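Local coordinates for protein prephenate dehydratase:Amino acid-binding ACT (Brucella abortus, PDB 6VH5) that probably catalyses the decarboxylation and dehydration of prephenate to phenylpyruvate in phenylalanine biosynthesis, and binds phenylalanine at its ACT domain, at residues Y231-N243 with Q275-E287. Sequence-based numbering, arbitrary orientation.
Sequences YKALGGFATNGVN and QLALEELRFFTKE. With PHE (phenylalanine), chain E; EDO (1,2-ethanediol), chain K; EDO (1,2-ethanediol), chain F.
Helices 229-240 and 272-283 of the ACT domain pack antiparallel through Gly236 and Ala277, whose CA atoms lie 4.0 Å apart; the axes of their segments 231-240 and 275-283 approach to 7.4 Å. With no side chain at Gly236, its CA lies against CB and the carboxylate of Glu280, and the backbones come close. The methyl CB of Ala277 sits 3.5 Å from Gly236 O and also meets the Phe237 ring obliquely at CD1. That ring takes CD2 of Leu278 and CD1 of Leu281 at its edge, near its plane, and reaches Met244 and Ile265 of the sheet below. Leu281, its CG swung beside its own carbonyl carbon (chi1 177°) and turned again at chi2, sets CD1 3.5 Å from Ala233 CB. At one end Lys232 lays CB over a face of Phe284, 3.9 Å from the ring centroid, while Phe283 CD2 covers the opposite face. No direct hydrogen bond crosses between the two segments; instead the carboxylate of Glu280 spans the seam through two waters, one donating to Lys232 O and the other accepting from Asn240 ND2. Asn240 ND2 also donates to Gly236 O (3.0 Å, 165° at the hydrogen), which fixes the amide beside Leu276. Beyond the helix, Asn243 OD1 accepts from the amino group of bound phenylalanine, at the subunit interface. Two antiparallel helices covering a four-stranded antiparallel sheet are characteristic of the ferredoxin-like βαββαβ fold of ACT domains.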
ATOM      1  N   TYR A 231      21.549   9.951  -6.837  1.00 44.53           N
ATOM      2  CA  TYR A 231      22.574   9.565  -7.811  1.00 53.73           C
ATOM      3  C   TYR A 231      23.903   9.224  -7.146  1.00 51.00           C
ATOM      4  O   TYR A 231      24.526   8.206  -7.471  1.00 47.47           O
ATOM      5  CB  TYR A 231      22.768  10.696  -8.823  1.00 56.32           C
ATOM      6  CG  TYR A 231      23.625  10.350 -10.015  1.00 55.62           C
ATOM      7  CD1 TYR A 231      23.140   9.539 -11.035  1.00 54.44           C
ATOM      8  CD2 TYR A 231      24.900  10.874 -10.150  1.00 56.16           C
ATOM      9  CE1 TYR A 231      23.921   9.238 -12.151  1.00 54.63           C
ATOM     10  CE2 TYR A 231      25.690  10.583 -11.264  1.00 57.15           C
ATOM     11  CZ  TYR A 231      25.191   9.765 -12.255  1.00 59.34           C
ATOM     12  OH  TYR A 231      25.970   9.472 -13.349  1.00 63.98           O
ATOM     13  N   LYS A 232      24.364  10.079  -6.226  1.00 46.02           N
ATOM     14  CA  LYS A 232      25.588   9.788  -5.484  1.00 45.54           C
ATOM     15  C   LYS A 232      25.487   8.473  -4.719  1.00 57.46           C
ATOM     16  O   LYS A 232      26.446   7.692  -4.682  1.00 59.41           O
ATOM     17  CB  LYS A 232      25.905  10.933  -4.526  1.00 48.52           C
ATOM     18  CG  LYS A 232      26.124  12.280  -5.215  1.00 57.71           C
ATOM     19  CD  LYS A 232      27.397  12.301  -6.090  1.00 49.99           C
ATOM     20  CE  LYS A 232      27.669  13.701  -6.639  1.00 50.76           C
ATOM     21  NZ  LYS A 232      28.619  13.717  -7.832  1.00 41.38           N
ATOM     22  N   ALA A 233      24.340   8.222  -4.079  1.00 55.68           N
ATOM     23  CA  ALA A 233      24.212   7.034  -3.240  1.00 51.05           C
ATOM     24  C   ALA A 233      24.223   5.750  -4.064  1.00 51.09           C
ATOM     25  O   ALA A 233      24.749   4.726  -3.608  1.00 48.19           O
ATOM     26  CB  ALA A 233      22.943   7.138  -2.390  1.00 52.05           C
ATOM     27  N   LEU A 234      23.679   5.791  -5.282  1.00 43.70           N
ATOM     28  CA  LEU A 234      23.672   4.637  -6.172  1.00 53.95           C
ATOM     29  C   LEU A 234      24.997   4.453  -6.916  1.00 54.62           C
ATOM     30  O   LEU A 234      25.212   3.393  -7.517  1.00 55.81           O
ATOM     31  CB  LEU A 234      22.536   4.782  -7.192  1.00 54.10           C
ATOM     32  CG  LEU A 234      21.120   4.857  -6.645  1.00 45.18           C
ATOM     33  CD1 LEU A 234      20.111   4.963  -7.759  1.00 39.44           C
ATOM     34  CD2 LEU A 234      20.874   3.599  -5.871  1.00 52.50           C
ATOM     35  N   GLY A 235      25.875   5.458  -6.895  1.00 47.94           N
ATOM     36  CA  GLY A 235      27.092   5.398  -7.694  1.00 51.94           C
ATOM     37  C   GLY A 235      27.912   4.149  -7.450  1.00 51.30           C
ATOM     38  O   GLY A 235      28.493   3.575  -8.384  1.00 43.14           O
ATOM     39  N   GLY A 236      27.983   3.714  -6.194  1.00 50.27           N
ATOM     40  CA  GLY A 236      28.826   2.579  -5.861  1.00 52.86           C
ATOM     41  C   GLY A 236      28.269   1.274  -6.390  1.00 52.22           C
ATOM     42  O   GLY A 236      29.022   0.394  -6.820  1.00 54.57           O
ATOM     43  N   PHE A 237      26.942   1.131  -6.372  1.00 50.78           N
ATOM     44  CA  PHE A 237      26.342  -0.067  -6.949  1.00 46.11           C
ATOM     45  C   PHE A 237      26.536  -0.088  -8.458  1.00 45.37           C
ATOM     46  O   PHE A 237      26.817  -1.145  -9.037  1.00 46.11           O
ATOM     47  CB  PHE A 237      24.865  -0.157  -6.582  1.00 38.90           C
ATOM     48  CG  PHE A 237      24.605  -0.090  -5.110  1.00 46.91           C
ATOM     49  CD1 PHE A 237      24.801  -1.201  -4.313  1.00 44.73           C
ATOM     50  CD2 PHE A 237      24.153   1.082  -4.520  1.00 53.79           C
ATOM     51  CE1 PHE A 237      24.589  -1.141  -2.953  1.00 47.09           C
ATOM     52  CE2 PHE A 237      23.922   1.145  -3.154  1.00 51.79           C
ATOM     53  CZ  PHE A 237      24.140   0.034  -2.371  1.00 49.60           C
ATOM     54  N   ALA A 238      26.469   1.088  -9.092  1.00 42.94           N
ATOM     55  CA  ALA A 238      26.576   1.183 -10.547  1.00 44.80           C
ATOM     56  C   ALA A 238      27.927   0.687 -11.060  1.00 49.17           C
ATOM     57  O   ALA A 238      27.989  -0.049 -12.053  1.00 50.22           O
ATOM     58  CB  ALA A 238      26.339   2.632 -10.981  1.00 40.00           C
ATOM     59  N   THR A 239      29.026   1.097 -10.410  1.00 49.21           N
ATOM     60  CA  THR A 239      30.366   0.759 -10.879  1.00 46.59           C
ATOM     61  C   THR A 239      30.910  -0.540 -10.292  1.00 49.00           C
ATOM     62  O   THR A 239      32.045  -0.912 -10.600  1.00 49.10           O
ATOM     63  CB  THR A 239      31.358   1.907 -10.592  1.00 54.50           C
ATOM     64  OG1 THR A 239      31.354   2.213  -9.190  1.00 57.11           O
ATOM     65  CG2 THR A 239      31.012   3.165 -11.403  1.00 39.33           C
ATOM     66  N   ASN A 240      30.173  -1.224  -9.424  1.00 48.85           N
ATOM     67  CA  ASN A 240      30.655  -2.500  -8.921  1.00 48.01           C
ATOM     68  C   ASN A 240      29.810  -3.683  -9.371  1.00 50.41           C
ATOM     69  O   ASN A 240      30.120  -4.825  -9.007  1.00 50.59           O
ATOM     70  CB  ASN A 240      30.755  -2.448  -7.398  1.00 47.96           C
ATOM     71  CG  ASN A 240      31.992  -1.717  -6.951  1.00 52.15           C
ATOM     72  OD1 ASN A 240      33.087  -2.267  -7.008  1.00 55.13           O
ATOM     73  ND2 ASN A 240      31.840  -0.452  -6.561  1.00 44.35           N
ATOM     74  N   GLY A 241      28.817  -3.451 -10.226  1.00 45.03           N
ATOM     75  CA  GLY A 241      28.001  -4.530 -10.733  1.00 49.80           C
ATOM     76  C   GLY A 241      27.060  -5.117  -9.716  1.00 53.76           C
ATOM     77  O   GLY A 241      26.768  -6.317  -9.769  1.00 63.40           O
ATOM     78  N   VAL A 242      26.561  -4.299  -8.795  1.00 52.43           N
ATOM     79  CA  VAL A 242      25.570  -4.741  -7.821  1.00 46.15           C
ATOM     80  C   VAL A 242      24.194  -4.402  -8.381  1.00 50.26           C
ATOM     81  O   VAL A 242      23.887  -3.227  -8.617  1.00 55.40           O
ATOM     82  CB  VAL A 242      25.783  -4.065  -6.461  1.00 40.85           C
ATOM     83  CG1 VAL A 242      24.828  -4.655  -5.440  1.00 52.86           C
ATOM     84  CG2 VAL A 242      27.219  -4.180  -6.011  1.00 42.91           C
ATOM     85  N   ASN A 243      23.370  -5.425  -8.604  1.00 46.13           N
ATOM     86  CA  ASN A 243      22.023  -5.211  -9.123  1.00 43.99           C
ATOM     87  C   ASN A 243      21.087  -4.859  -7.979  1.00 49.26           C
ATOM     88  O   ASN A 243      21.041  -5.561  -6.964  1.00 54.90           O
ATOM     89  CB  ASN A 243      21.513  -6.451  -9.859  1.00 46.36           C
ATOM     90  CG  ASN A 243      20.322  -6.146 -10.804  1.00 59.54           C
ATOM     91  OD1 ASN A 243      20.252  -5.092 -11.445  1.00 56.02           O
ATOM     92  ND2 ASN A 243      19.369  -7.076 -10.859  1.00 55.44           N
ATOM     93  N   GLN A 275      30.731  -4.817  -0.478  1.00 52.60           N
ATOM     94  CA  GLN A 275      31.467  -4.072   0.536  1.00 53.70           C
ATOM     95  C   GLN A 275      31.879  -2.699   0.016  1.00 61.19           C
ATOM     96  O   GLN A 275      31.721  -1.688   0.712  1.00 67.10           O
ATOM     97  CB  GLN A 275      32.687  -4.888   0.959  1.00 47.11           C
ATOM     98  CG  GLN A 275      33.287  -4.554   2.285  1.00 68.04           C
ATOM     99  CD  GLN A 275      34.520  -5.401   2.571  1.00 87.79           C
ATOM    100  OE1 GLN A 275      35.604  -4.871   2.805  1.00102.12           O
ATOM    101  NE2 GLN A 275      34.367  -6.718   2.514  1.00 92.92           N
ATOM    102  N   LEU A 276      32.372  -2.636  -1.224  1.00 57.36           N
ATOM    103  CA  LEU A 276      32.804  -1.360  -1.783  1.00 54.67           C
ATOM    104  C   LEU A 276      31.619  -0.436  -2.044  1.00 58.38           C
ATOM    105  O   LEU A 276      31.635   0.736  -1.646  1.00 60.39           O
ATOM    106  CB  LEU A 276      33.576  -1.602  -3.076  1.00 53.07           C
ATOM    107  CG  LEU A 276      34.977  -2.185  -3.004  1.00 55.35           C
ATOM    108  CD1 LEU A 276      35.467  -2.512  -4.399  1.00 53.36           C
ATOM    109  CD2 LEU A 276      35.891  -1.182  -2.357  1.00 54.29           C
ATOM    110  N   ALA A 277      30.556  -0.967  -2.668  1.00 50.85           N
ATOM    111  CA  ALA A 277      29.367  -0.165  -2.933  1.00 44.52           C
ATOM    112  C   ALA A 277      28.790   0.414  -1.647  1.00 52.38           C
ATOM    113  O   ALA A 277      28.515   1.617  -1.566  1.00 57.08           O
ATOM    114  CB  ALA A 277      28.311  -1.020  -3.643  1.00 40.46           C
ATOM    115  N   LEU A 278      28.644  -0.419  -0.612  1.00 54.76           N
ATOM    116  CA  LEU A 278      28.101   0.077   0.652  1.00 59.08           C
ATOM    117  C   LEU A 278      29.028   1.116   1.273  1.00 58.61           C
ATOM    118  O   LEU A 278      28.562   2.084   1.889  1.00 61.12           O
ATOM    119  CB  LEU A 278      27.843  -1.086   1.619  1.00 55.93           C
ATOM    120  CG  LEU A 278      26.647  -1.985   1.262  1.00 51.59           C
ATOM    121  CD1 LEU A 278      26.485  -3.185   2.220  1.00 40.26           C
ATOM    122  CD2 LEU A 278      25.376  -1.146   1.241  1.00 48.97           C
ATOM    123  N   GLU A 279      30.344   0.941   1.111  1.00 58.80           N
ATOM    124  CA  GLU A 279      31.284   1.923   1.641  1.00 61.30           C
ATOM    125  C   GLU A 279      31.117   3.264   0.948  1.00 62.81           C
ATOM    126  O   GLU A 279      31.171   4.320   1.589  1.00 67.21           O
ATOM    127  CB  GLU A 279      32.721   1.427   1.476  1.00 64.03           C
ATOM    128  CG  GLU A 279      33.747   2.409   2.005  1.00 77.00           C
ATOM    129  CD  GLU A 279      35.181   1.915   1.865  1.00 92.20           C
ATOM    130  OE1 GLU A 279      35.432   0.990   1.059  1.00 94.54           O
ATOM    131  OE2 GLU A 279      36.053   2.433   2.596  1.00 95.55           O
ATOM    132  N   GLU A 280      30.920   3.238  -0.366  1.00 59.49           N
ATOM    133  CA  GLU A 280      30.649   4.469  -1.090  1.00 57.92           C
ATOM    134  C   GLU A 280      29.296   5.038  -0.690  1.00 58.14           C
ATOM    135  O   GLU A 280      29.137   6.257  -0.571  1.00 58.75           O
ATOM    136  CB  GLU A 280      30.721   4.199  -2.590  1.00 54.28           C
ATOM    137  CG  GLU A 280      30.686   5.423  -3.464  1.00 57.60           C
ATOM    138  CD  GLU A 280      31.171   5.108  -4.868  1.00 63.17           C
ATOM    139  OE1 GLU A 280      32.104   4.278  -4.991  1.00 56.80           O
ATOM    140  OE2 GLU A 280      30.624   5.683  -5.836  1.00 68.76           O
ATOM    141  N   LEU A 281      28.315   4.163  -0.458  1.00 55.01           N
ATOM    142  CA  LEU A 281      27.006   4.622  -0.008  1.00 58.95           C
ATOM    143  C   LEU A 281      27.119   5.346   1.333  1.00 59.89           C
ATOM    144  O   LEU A 281      26.471   6.377   1.550  1.00 60.60           O
ATOM    145  CB  LEU A 281      26.061   3.430   0.101  1.00 58.05           C
ATOM    146  CG  LEU A 281      24.652   3.712   0.624  1.00 61.93           C
ATOM    147  CD1 LEU A 281      23.814   4.312  -0.485  1.00 54.19           C
ATOM    148  CD2 LEU A 281      23.986   2.463   1.224  1.00 61.71           C
ATOM    149  N   ARG A 282      27.990   4.856   2.222  1.00 55.83           N
ATOM    150  CA  ARG A 282      28.133   5.471   3.540  1.00 61.02           C
ATOM    151  C   ARG A 282      28.738   6.867   3.469  1.00 63.03           C
ATOM    152  O   ARG A 282      28.475   7.694   4.347  1.00 63.76           O
ATOM    153  CB  ARG A 282      28.989   4.589   4.452  1.00 64.24           C
ATOM    154  CG  ARG A 282      28.220   3.483   5.147  1.00 71.30           C
ATOM    155  CD  ARG A 282      29.144   2.572   5.937  1.00 78.96           C
ATOM    156  NE  ARG A 282      29.127   1.195   5.442  1.00 83.55           N
ATOM    157  CZ  ARG A 282      28.270   0.264   5.855  1.00 82.16           C
ATOM    158  NH1 ARG A 282      28.320  -0.970   5.364  1.00 75.89           N
ATOM    159  NH2 ARG A 282      27.355   0.568   6.763  1.00 87.83           N
ATOM    160  N   PHE A 283      29.562   7.153   2.458  1.00 62.45           N
ATOM    161  CA  PHE A 283      30.113   8.503   2.360  1.00 57.76           C
ATOM    162  C   PHE A 283      29.036   9.495   1.956  1.00 54.15           C
ATOM    163  O   PHE A 283      29.087  10.668   2.339  1.00 60.57           O
ATOM    164  CB  PHE A 283      31.270   8.546   1.351  1.00 54.59           C
ATOM    165  CG  PHE A 283      31.882   9.922   1.171  1.00 53.28           C
ATOM    166  CD1 PHE A 283      32.765  10.428   2.115  1.00 57.75           C
ATOM    167  CD2 PHE A 283      31.584  10.701   0.069  1.00 55.42           C
ATOM    168  CE1 PHE A 283      33.344  11.680   1.962  1.00 56.38           C
ATOM    169  CE2 PHE A 283      32.148  11.963  -0.086  1.00 54.49           C
ATOM    170  CZ  PHE A 283      33.031  12.450   0.866  1.00 60.97           C
ATOM    171  N   PHE A 284      28.057   9.032   1.193  1.00 52.12           N
ATOM    172  CA  PHE A 284      27.056   9.881   0.576  1.00 60.02           C
ATOM    173  C   PHE A 284      25.705   9.834   1.284  1.00 67.16           C
ATOM    174  O   PHE A 284      24.734  10.396   0.769  1.00 72.47           O
ATOM    175  CB  PHE A 284      26.901   9.486  -0.895  1.00 58.93           C
ATOM    176  CG  PHE A 284      28.085   9.873  -1.767  1.00 61.89           C
ATOM    177  CD1 PHE A 284      28.402  11.207  -1.993  1.00 63.78           C
ATOM    178  CD2 PHE A 284      28.877   8.894  -2.361  1.00 58.25           C
ATOM    179  CE1 PHE A 284      29.484  11.559  -2.803  1.00 64.93           C
ATOM    180  CE2 PHE A 284      29.952   9.232  -3.170  1.00 61.22           C
ATOM    181  CZ  PHE A 284      30.259  10.572  -3.392  1.00 58.89           C
ATOM    182  N   THR A 285      25.598   9.141   2.421  1.00 63.80           N
ATOM    183  CA  THR A 285      24.321   9.052   3.115  1.00 65.15           C
ATOM    184  C   THR A 285      24.511   9.173   4.619  1.00 72.55           C
ATOM    185  O   THR A 285      25.629   9.170   5.147  1.00 78.09           O
ATOM    186  CB  THR A 285      23.587   7.732   2.838  1.00 60.75           C
ATOM    187  OG1 THR A 285      24.379   6.643   3.324  1.00 64.07           O
ATOM    188  CG2 THR A 285      23.338   7.550   1.352  1.00 48.75           C
ATOM    189  N   LYS A 286      23.379   9.271   5.303  1.00 74.13           N
ATOM    190  CA  LYS A 286      23.313   9.152   6.746  1.00 72.76           C
ATOM    191  C   LYS A 286      22.431   7.959   7.097  1.00 72.78           C
ATOM    192  O   LYS A 286      21.604   7.505   6.296  1.00 64.81           O
ATOM    193  CB  LYS A 286      22.776  10.436   7.384  1.00 66.23           C
ATOM    194  N   GLU A 287      22.664   7.421   8.286  1.00 79.11           N
ATOM    195  CA  GLU A 287      21.786   6.427   8.901  1.00 84.01           C
ATOM    196  C   GLU A 287      21.535   5.228   7.994  1.00 79.15           C
ATOM    197  O   GLU A 287      20.396   4.834   7.742  1.00 86.08           O
ATOM    198  CB  GLU A 287      20.465   7.056   9.336  1.00 91.24           C
ATOM    199  CG  GLU A 287      20.624   8.301  10.164  1.00100.80           C
ATOM    200  CD  GLU A 287      19.851   8.178  11.447  1.00113.74           C
ATOM    201  OE1 GLU A 287      18.945   7.316  11.492  1.00112.61           O
ATOM    202  OE2 GLU A 287      20.153   8.917  12.410  1.00122.31           O
TER
HETATM  203  N   PHE E 301      18.232  -3.385 -11.407  1.00 39.02           N
HETATM  204  CA  PHE E 301      18.382  -2.112 -12.105  1.00 45.77           C
HETATM  205  C   PHE E 301      19.530  -1.323 -11.510  1.00 52.54           C
HETATM  206  O   PHE E 301      20.110  -1.764 -10.512  1.00 47.20           O
HETATM  207  CB  PHE E 301      17.103  -1.275 -12.052  1.00 43.63           C
HETATM  208  CG  PHE E 301      16.482  -1.173 -10.673  1.00 50.03           C
HETATM  209  CD1 PHE E 301      15.328  -1.877 -10.372  1.00 57.71           C
HETATM  210  CD2 PHE E 301      17.042  -0.364  -9.693  1.00 48.91           C
HETATM  211  CE1 PHE E 301      14.746  -1.783  -9.112  1.00 63.18           C
HETATM  212  CE2 PHE E 301      16.473  -0.265  -8.442  1.00 54.05           C
HETATM  213  CZ  PHE E 301      15.325  -0.974  -8.145  1.00 61.01           C
HETATM  214  OXT PHE E 301      19.858  -0.245 -12.013  1.00 48.11           O
HETATM  215  C1  EDO K 302      22.026   1.699  -9.658  1.00 65.82           C
HETATM  216  O1  EDO K 302      21.498   1.480 -10.979  1.00 49.93           O
HETATM  217  C2  EDO K 302      22.588   0.410  -9.044  1.00 65.65           C
HETATM  218  O2  EDO K 302      22.711  -0.654 -10.002  1.00 58.93           O
HETATM  219  C1  EDO F 302      18.886  11.637  -9.128  1.00 75.69           C
HETATM  220  O1  EDO F 302      19.620  12.022  -7.953  1.00 71.26           O
HETATM  221  C2  EDO F 302      18.316  12.838  -9.890  1.00 72.91           C
HETATM  222  O2  EDO F 302      18.720  14.099  -9.334  1.00 72.93           O
HETATM  223  O   HOH W   1      29.045   7.780  -6.233  1.00 51.60           O
HETATM  224  O   HOH W   2      33.252   1.844  -5.723  1.00 68.84           O